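Local coordinates for protein FdxN element excision controlling factor XisI (PDB 2NVM) that takes part in controlling excision of the fdxN element, a site-specific recombination of nitrogen-fixation genes in cyanobacteria, together with XisF and XisH, at the interface of chains A and B. Numbering follows the deposited sequence. Chains: chain A/B, FdxN element excision controlling factor XisI.

The interface of chains A and B. Residues chain A 111, 113-115, 118; chain B 41, 63, 68.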
loop_
_atom_site.group_PDB
_atom_site.type_symbol
_atom_site.label_atom_id
_atom_site.label_comp_id
_atom_site.label_asym_id
_atom_site.label_seq_id
_atom_site.Cartn_x
_atom_site.Cartn_y
_atom_site.Cartn_z
ATOM N N GLY A 111 12.765 -10.762 3.204
ATOM C CA GLY A 111 13.118 -9.650 2.285
ATOM C C GLY A 111 13.855 -8.501 2.954
ATOM O O GLY A 111 14.742 -7.888 2.348
ATOM N N HIS A 113 16.066 -8.714 5.474
ATOM C CA HIS A 113 17.475 -9.052 5.805
ATOM C C HIS A 113 18.206 -9.263 4.497
ATOM O O HIS A 113 17.753 -10.051 3.686
ATOM C CB HIS A 113 17.608 -10.264 6.762
ATOM C CG HIS A 113 17.854 -9.863 8.185
ATOM N ND1 HIS A 113 16.853 -9.431 9.030
ATOM C CD2 HIS A 113 19.008 -9.759 8.885
ATOM C CE1 HIS A 113 17.378 -9.102 10.196
ATOM N NE2 HIS A 113 18.684 -9.287 10.132
ATOM N N HIS A 114 19.294 -8.518 4.255
ATOM C CA HIS A 114 20.102 -8.548 3.020
ATOM C C HIS A 114 20.341 -9.935 2.377
ATOM O O HIS A 114 20.596 -10.902 3.114
ATOM C CB HIS A 114 21.454 -7.840 3.255
ATOM C CG HIS A 114 22.105 -7.352 2.009
ATOM N ND1 HIS A 114 23.030 -8.092 1.310
ATOM C CD2 HIS A 114 21.972 -6.187 1.341
ATOM C CE1 HIS A 114 23.428 -7.410 0.256
ATOM N NE2 HIS A 114 22.807 -6.246 0.255
ATOM N N PRO A 115 20.179 -10.061 1.023
ATOM C CA PRO A 115 20.443 -11.325 0.283
ATOM C C PRO A 115 21.709 -12.113 0.663
ATOM O O PRO A 115 21.687 -13.360 0.633
ATOM C CB PRO A 115 20.549 -10.850 -1.167
ATOM C CG PRO A 115 19.597 -9.780 -1.247
ATOM C CD PRO A 115 19.635 -9.053 0.091
ATOM N N ARG A 118 21.418 -15.004 3.430
ATOM C CA ARG A 118 20.484 -16.125 3.180
ATOM C C ARG A 118 21.113 -17.372 2.550
ATOM O O ARG A 118 20.668 -18.479 2.847
ATOM C CB ARG A 118 19.370 -15.644 2.258
ATOM C CG ARG A 118 18.635 -14.382 2.724
ATOM C CD ARG A 118 17.692 -13.948 1.635
ATOM N NE ARG A 118 17.258 -12.566 1.785
ATOM C CZ ARG A 118 16.635 -11.858 0.835
ATOM N NH1 ARG A 118 16.311 -12.393 -0.351
ATOM N NH2 ARG A 118 16.324 -10.587 1.067
ATOM N N ASP B 41 15.045 -9.502 -5.693
ATOM C CA ASP B 41 15.777 -8.683 -4.682
ATOM C C ASP B 41 16.085 -7.243 -5.111
ATOM O O ASP B 41 16.333 -6.400 -4.249
ATOM C CB ASP B 41 17.132 -9.319 -4.323
ATOM C CG ASP B 41 17.035 -10.714 -3.758
ATOM O OD1 ASP B 41 16.148 -10.926 -2.941
ATOM O OD2 ASP B 41 17.898 -11.575 -4.102
ATOM N N TRP B 63 16.704 -3.708 -2.700
ATOM C CA TRP B 63 18.019 -3.325 -2.180
ATOM C C TRP B 63 18.862 -2.611 -3.223
ATOM O O TRP B 63 18.943 -3.082 -4.350
ATOM C CB TRP B 63 18.773 -4.568 -1.756
ATOM C CG TRP B 63 18.099 -5.281 -0.697
ATOM C CD1 TRP B 63 17.199 -6.280 -0.840
ATOM C CD2 TRP B 63 18.228 -5.035 0.699
ATOM N NE1 TRP B 63 16.760 -6.695 0.386
ATOM C CE2 TRP B 63 17.369 -5.946 1.358
ATOM C CE3 TRP B 63 18.993 -4.135 1.466
ATOM C CZ2 TRP B 63 17.265 -6.005 2.770
ATOM C CZ3 TRP B 63 18.901 -4.194 2.872
ATOM C CH2 TRP B 63 18.025 -5.109 3.504
ATOM N N ARG B 68 18.466 -0.549 2.050
ATOM C CA ARG B 68 17.092 -1.043 1.955
ATOM C C ARG B 68 16.198 0.066 1.420
ATOM O O ARG B 68 16.143 1.137 2.028
ATOM C CB ARG B 68 16.552 -1.465 3.340
ATOM C CG ARG B 68 15.097 -2.009 3.401
ATOM C CD ARG B 68 14.900 -3.061 2.351
ATOM N NE ARG B 68 13.698 -3.855 2.486
ATOM C CZ ARG B 68 13.265 -4.736 1.582
ATOM N NH1 ARG B 68 13.935 -5.000 0.456
ATOM N NH2 ARG B 68 12.154 -5.403 1.837
HETATM O O HOH W 1 15.059 -9.020 -1.308
#
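The indole of B:Trp63 turns one face to A:His114 and A:Pro115, a compact example of how an aromatic plate and a charged pair can share one subunit boundary. On this face, A:Pro115 CD rests 3.8 Å from the centroid of the five-membered ring, a CH-pi contact. Farther along the same face, the imidazole of A:His114 stands edge-on, its plane turned 73° from the six-membered ring, and its CD2 reaches B:Trp63 CE3 at 3.6 Å. With its CG anti to the backbone N (chi1 -158°), A:His114 swings this edge onto the indole, while A:Pro115 CD also sits above the imidazole face. B:Arg68 CD, from the same chain as the indole, lies against the opposite face toward the rim, so the indole has neighbours on both faces. At its rim, in plane, A:Gly111 O, a backbone carbonyl oxygen, accepts a weak hydrogen bond from B:Trp63 NE1 (3.1 Å).

Away from this packed core the contact becomes polar and wetter. A:Arg118 NH1 makes a salt bridge to B:Asp41 OD1 (3.0 Å), arriving on the syn side but 31° out of the carboxylate plane, and the guanidinium plane is turned well across that of the carboxylate. The guanidinium is held within its own chain, where A:Arg118 NE and NH2 both donate to A:His113 O, at 3.2 and 3.0 Å. A water bridges A:Arg118 NH2 and B:Asp41 OD1, and the water oxygen lies 2.7 Å from B:Asp41 OD1. With an alanine in place of A:Arg118, B:Asp41 would probably lose its charged mate and A:His113 O both of these donors. Such a two-fold interface repeats the patch with the chains exchanged, and each copy is likely to fasten the segment around the 3-10 helix 115-117 to the neighbouring subunit, supporting the XisI pair if this dimer is the biological one.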